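Local atomic coordinates of cytosine-specific methyltransferase (Escherichia coli O157:H7 EDL933, PDB entry 3G7U), a protein that probably transfers a methyl group from S-adenosyl-L-methionine to carbon 5 of cytosine in DNA. Residues G157-R162 with D189-K194; Q328-W333 with V351-A356. All coordinates share one frame; numbering follows the deposited sequence. Where two conformers were deposited one is given.

Along the chain the two contacts follow in series, neither nesting nor crossing. Strand 143-152 at the edge of the seven-stranded sheet leads into 157-162, the polypeptide returns through strand 163-171, and interaction 1 closes this 26-residue excursion by bringing 189-194, the entry to helix 193-196, back against it. Much later helix 321-328 ends in 328-333. Interaction 2 closes the next loop, 17 residues that include helix 340-348, as 351-356 starts helix 353-367. The contacts touch each other, with centres about 11 Å apart: Gly157 O and Ala158 CB lie 3.7 Å from Ile354 CD1 and 3.8 Å from Ser352 OG, respectively. Segment 157-162 thus lies against both 189-194 and the start of helix 353-367.

Interaction 1: G157-R162 with D189-K194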
loop_
_atom_site.group_PDB
_atom_site.type_symbol
_atom_site.label_atom_id
_atom_site.label_comp_id
_atom_site.label_asym_id
_atom_site.label_seq_id
_atom_site.Cartn_x
_atom_site.Cartn_y
_atom_site.Cartn_z
ATOM N N GLY A 157 -4.890 12.364 3.680
ATOM C CA GLY A 157 -4.856 12.987 2.367
ATOM C C GLY A 157 -4.857 11.941 1.257
ATOM O O GLY A 157 -4.516 12.266 0.135
ATOM N N ALA A 158 -5.214 10.703 1.547
ATOM C CA ALA A 158 -5.540 9.729 0.516
ATOM C C ALA A 158 -7.015 9.753 0.171
ATOM O O ALA A 158 -7.791 10.028 0.995
ATOM C CB ALA A 158 -5.166 8.399 0.952
ATOM N N PRO A 159 -7.395 9.444 -1.056
ATOM C CA PRO A 159 -8.785 9.603 -1.460
ATOM C C PRO A 159 -9.670 8.452 -1.090
ATOM O O PRO A 159 -10.569 8.201 -1.785
ATOM C CB PRO A 159 -8.700 9.673 -2.974
ATOM C CG PRO A 159 -7.362 10.003 -3.277
ATOM C CD PRO A 159 -6.514 9.431 -2.220
ATOM N N THR A 160 -9.376 7.735 -0.036
ATOM C CA THR A 160 -10.148 6.574 0.314
ATOM C C THR A 160 -10.333 6.524 1.810
ATOM O O THR A 160 -9.499 6.972 2.520
ATOM C CB THR A 160 -9.440 5.300 -0.150
ATOM O OG1 THR A 160 -10.142 4.158 0.266
ATOM C CG2 THR A 160 -8.095 5.231 0.402
ATOM N N ILE A 161 -11.449 5.975 2.253
ATOM C CA ILE A 161 -11.754 5.979 3.684
ATOM C C ILE A 161 -11.373 4.669 4.370
ATOM O O ILE A 161 -11.814 4.426 5.494
ATOM C CB ILE A 161 -13.267 6.333 4.000
ATOM C CG1 ILE A 161 -14.235 5.382 3.287
ATOM C CG2 ILE A 161 -13.568 7.764 3.640
ATOM C CD1 ILE A 161 -15.553 5.177 3.984
ATOM N N ARG A 162 -10.563 3.825 3.732
ATOM C CA ARG A 162 -10.227 2.527 4.305
ATOM C C ARG A 162 -9.502 2.676 5.652
ATOM O O ARG A 162 -8.716 3.601 5.828
ATOM C CB ARG A 162 -9.434 1.653 3.313
ATOM C CG ARG A 162 -8.019 2.114 2.945
ATOM C CD ARG A 162 -7.170 0.910 2.489
ATOM N NE ARG A 162 -7.472 0.491 1.119
ATOM C CZ ARG A 162 -7.316 -0.747 0.645
ATOM N NH1 ARG A 162 -7.618 -1.012 -0.620
ATOM N NH2 ARG A 162 -6.865 -1.729 1.424
ATOM N N ASP A 189 -4.734 18.653 3.501
ATOM C CA ASP A 189 -5.921 18.936 2.689
ATOM C C ASP A 189 -6.529 17.631 2.159
ATOM O O ASP A 189 -5.808 16.813 1.573
ATOM C CB ASP A 189 -5.568 19.877 1.540
ATOM C CG ASP A 189 -5.232 21.285 2.027
ATOM O OD1 ASP A 189 -6.118 21.922 2.647
ATOM O OD2 ASP A 189 -4.088 21.745 1.798
ATOM N N PRO A 190 -7.842 17.422 2.397
ATOM C CA PRO A 190 -8.583 16.246 1.934
ATOM C C PRO A 190 -8.615 16.161 0.408
ATOM O O PRO A 190 -8.627 17.185 -0.283
ATOM C CB PRO A 190 -9.987 16.466 2.483
ATOM C CG PRO A 190 -10.062 17.946 2.731
ATOM C CD PRO A 190 -8.702 18.348 3.154
ATOM N N VAL A 191 -8.573 14.935 -0.112
ATOM C CA VAL A 191 -8.558 14.723 -1.555
ATOM C C VAL A 191 -9.777 13.889 -1.842
ATOM O O VAL A 191 -9.832 12.743 -1.436
ATOM C CB VAL A 191 -7.287 13.950 -2.021
ATOM C CG1 VAL A 191 -7.244 13.882 -3.535
ATOM C CG2 VAL A 191 -6.053 14.664 -1.546
ATOM N N THR A 192 -10.766 14.470 -2.509
ATOM C CA THR A 192 -11.975 13.768 -2.891
ATOM C C THR A 192 -11.733 13.023 -4.202
ATOM O O THR A 192 -10.703 13.236 -4.868
ATOM C CB THR A 192 -13.130 14.766 -3.129
ATOM O OG1 THR A 192 -12.699 15.726 -4.097
ATOM C CG2 THR A 192 -13.460 15.511 -1.824
ATOM N N VAL A 193 -12.698 12.178 -4.552
ATOM C CA VAL A 193 -12.715 11.434 -5.832
ATOM C C VAL A 193 -12.451 12.372 -7.014
ATOM O O VAL A 193 -11.571 12.132 -7.840
ATOM C CB VAL A 193 -14.070 10.683 -6.001
ATOM C CG1 VAL A 193 -14.212 10.051 -7.416
ATOM C CG2 VAL A 193 -14.227 9.644 -4.916
ATOM N N LYS A 194 -13.177 13.486 -7.069
ATOM C CA LYS A 194 -13.071 14.411 -8.178
ATOM C C LYS A 194 -11.668 14.942 -8.322
ATOM O O LYS A 194 -11.165 15.080 -9.430
ATOM C CB LYS A 194 -14.109 15.545 -8.003
ATOM C CG LYS A 194 -13.913 16.814 -8.824
ATOM C CD LYS A 194 -15.086 17.794 -8.550
ATOM C CE LYS A 194 -15.359 18.752 -9.723
ATOM N NZ LYS A 194 -16.722 19.422 -9.612
HETATM O O HOH W 1 -8.215 12.683 1.825
#
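Gly157 meets Val191 through its carbonyl: one methyl, Val191 CG2, comes to 3.3 Å from Gly157 O, closer than any other side-chain atom of 189-194 comes to 157-162. The glycine holds a positive phi (91°), an angle at which the absence of a CB matters, and its CA faces the backbone around Asp189 and Pro190. At Ala158 the link becomes polar but indirect. The methyl points away from 189-194 and touches Ser352, while the carbonyl turns to a bridging water, which donates to Ala158 O at 2.8 Å and accepts from Val191 N at 3.0 Å. The buried backbone N-H and C=O are thereby joined without meeting. Pro159 brings the only side chain of 157-162 into apolar side-chain contact with 189-194. Its ring lies alongside the Val191 side chain, both pointing the same way, and Pro159 CG rests 3.9 Å from Val191 CG1. That methyl is anti to the backbone N (chi1 -174°), which sets it next to the proline ring and gives CG2 to the glycine carbonyl. Pro159 CA also stands 3.3 Å from Val191 O in a CA-H...O contact with an angle of 137° at the hydrogen. Phe226 of helix 225-231 packs on both Pro159 and Val191. Past the proline the segments part: Thr160 turns away, its OG1 bonding to Cys291 O, and the backbones of Pro159 and Ile161 also bond to Cys291. Val191 thus uses both its backbone polar groups, N-H to the water and O to a carbon donor. Because Val191 O is buried and has no conventional hydrogen-bond partner in the model, the CA-H...O approach of Pro159 may partly compensate, and the two segments are held together by van der Waals packing, one weak carbon donor and a single ordered water.

Interaction 2: Q328-W333 with V351-A356; sequences QGFPDW and VSPIVA
Ser352 OG joins the two segments by a hydrogen bond to Gln328 O, 2.8 Å long, with a C=O...donor angle of 146° and the donor tilted slightly from the carbonyl plane. Standing anti to its own backbone N (chi1 175°), the same hydroxyl oxygen accepts from Ile354 N at 3.2 Å, so Ser352 caps the start of helix 353-367 while donating to the C-terminal end of helix 321-328. Apolar contact centres on Pro353, which crosses Phe330 at about a right angle. Pro353 CG sits over one face of the ring, 3.7 Å from its centroid and 15° off the normal, a CH-pi contact; Phe336 meets the same phenylalanine edge-to-face. Gly329 packs closely against Ser352, Pro353 and Ile354. Its carbonyl O lies 3.6 Å from Pro353 CD and its CA 3.7 Å from Ile354 CD1. Pro353 also packs on Leu17 of helix 14-22. All the touching residues are buried. The arrangement couples a Schellman motif with Gly329 at C', ending helix 321-328, to the serine N-cap of helix 353-367; by sequence these correspond to conserved motifs IX and X of the C5 cytosine methyltransferases.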
loop_
_atom_site.group_PDB
_atom_site.type_symbol
_atom_site.label_atom_id
_atom_site.label_comp_id
_atom_site.label_asym_id
_atom_site.label_seq_id
_atom_site.Cartn_x
_atom_site.Cartn_y
_atom_site.Cartn_z
ATOM N N GLN A 328 -6.215 4.978 -4.248
ATOM C CA GLN A 328 -5.547 4.298 -3.135
ATOM C C GLN A 328 -4.319 5.074 -2.657
ATOM O O GLN A 328 -3.804 4.789 -1.587
ATOM C CB GLN A 328 -5.200 2.857 -3.574
ATOM C CG GLN A 328 -4.545 1.953 -2.583
ATOM C CD GLN A 328 -5.442 1.576 -1.432
ATOM O OE1 GLN A 328 -6.668 1.735 -1.481
ATOM N NE2 GLN A 328 -4.826 1.071 -0.368
ATOM N N GLY A 329 -3.920 6.112 -3.389
ATOM C CA GLY A 329 -2.773 6.908 -3.036
ATOM C C GLY A 329 -1.466 6.506 -3.694
ATOM O O GLY A 329 -0.398 6.919 -3.246
ATOM N N PHE A 330 -1.521 5.738 -4.783
ATOM C CA PHE A 330 -0.308 5.421 -5.520
ATOM C C PHE A 330 0.002 6.524 -6.531
ATOM O O PHE A 330 -0.898 7.130 -7.111
ATOM C CB PHE A 330 -0.460 4.071 -6.275
ATOM C CG PHE A 330 -0.202 2.851 -5.428
ATOM C CD1 PHE A 330 1.091 2.320 -5.314
ATOM C CD2 PHE A 330 -1.266 2.206 -4.827
ATOM C CE1 PHE A 330 1.307 1.175 -4.547
ATOM C CE2 PHE A 330 -1.069 1.076 -4.056
ATOM C CZ PHE A 330 0.218 0.562 -3.940
ATOM N N PRO A 331 1.287 6.803 -6.766
ATOM C CA PRO A 331 1.595 7.808 -7.778
ATOM C C PRO A 331 1.393 7.283 -9.195
ATOM O O PRO A 331 1.443 6.067 -9.430
ATOM C CB PRO A 331 3.080 8.066 -7.569
ATOM C CG PRO A 331 3.620 6.855 -6.883
ATOM C CD PRO A 331 2.500 6.213 -6.156
ATOM N N ASP A 332 1.188 8.184 -10.148
ATOM C CA ASP A 332 1.012 7.780 -11.546
ATOM C C ASP A 332 2.174 7.055 -12.170
ATOM O O ASP A 332 1.970 6.336 -13.138
ATOM C CB ASP A 332 0.695 8.992 -12.435
ATOM C CG ASP A 332 -0.743 9.385 -12.386
ATOM O OD1 ASP A 332 -1.565 8.671 -11.779
ATOM O OD2 ASP A 332 -1.084 10.425 -13.007
ATOM N N TRP A 333 3.382 7.232 -11.622
ATOM C CA TRP A 333 4.582 6.557 -12.147
ATOM C C TRP A 333 4.782 5.120 -11.627
ATOM O O TRP A 333 5.649 4.412 -12.103
ATOM C CB TRP A 333 5.849 7.420 -11.908
ATOM C CG TRP A 333 6.060 7.883 -10.481
ATOM C CD1 TRP A 333 5.727 9.093 -9.965
ATOM C CD2 TRP A 333 6.673 7.137 -9.385
ATOM N NE1 TRP A 333 6.111 9.177 -8.638
ATOM C CE2 TRP A 333 6.693 7.995 -8.258
ATOM C CE3 TRP A 333 7.226 5.847 -9.270
ATOM C CZ2 TRP A 333 7.210 7.601 -7.011
ATOM C CZ3 TRP A 333 7.744 5.448 -8.043
ATOM C CH2 TRP A 333 7.732 6.319 -6.922
ATOM N N VAL A 351 -1.348 -1.238 1.480
ATOM C CA VAL A 351 -1.474 -0.074 2.328
ATOM C C VAL A 351 -1.371 1.111 1.386
ATOM O O VAL A 351 -0.548 1.077 0.462
ATOM C CB VAL A 351 -0.292 0.032 3.321
ATOM C CG1 VAL A 351 -0.448 1.261 4.240
ATOM C CG2 VAL A 351 -0.207 -1.186 4.139
ATOM N N SER A 352 -2.148 2.170 1.625
ATOM C CA SER A 352 -1.941 3.442 0.862
ATOM C C SER A 352 -0.529 3.975 1.059
ATOM O O SER A 352 -0.108 4.122 2.221
ATOM C CB SER A 352 -2.885 4.542 1.361
ATOM O OG SER A 352 -2.531 5.728 0.675
ATOM N N PRO A 353 0.204 4.260 -0.032
ATOM C CA PRO A 353 1.529 4.862 0.135
ATOM C C PRO A 353 1.534 6.206 0.880
ATOM O O PRO A 353 2.539 6.583 1.478
ATOM C CB PRO A 353 2.018 5.070 -1.292
ATOM C CG PRO A 353 1.380 3.987 -2.061
ATOM C CD PRO A 353 -0.033 3.838 -1.429
ATOM N N ILE A 354 0.443 6.950 0.770
ATOM C CA ILE A 354 0.363 8.256 1.436
ATOM C C ILE A 354 0.304 8.082 2.971
ATOM O O ILE A 354 1.044 8.746 3.694
ATOM C CB ILE A 354 -0.864 9.014 0.905
ATOM C CG1 ILE A 354 -0.650 9.342 -0.569
ATOM C CG2 ILE A 354 -1.147 10.261 1.796
ATOM C CD1 ILE A 354 -1.907 10.045 -1.231
ATOM N N VAL A 355 -0.565 7.188 3.445
ATOM C CA VAL A 355 -0.656 6.815 4.849
ATOM C C VAL A 355 0.669 6.215 5.328
ATOM O O VAL A 355 1.219 6.652 6.344
ATOM C CB VAL A 355 -1.772 5.803 5.088
ATOM C CG1 VAL A 355 -1.745 5.315 6.530
ATOM C CG2 VAL A 355 -3.137 6.422 4.749
ATOM N N ALA A 356 1.199 5.248 4.566
ATOM C CA ALA A 356 2.482 4.626 4.924
ATOM C C ALA A 356 3.595 5.654 5.078
ATOM O O ALA A 356 4.325 5.607 6.089
ATOM C CB ALA A 356 2.877 3.529 3.892
#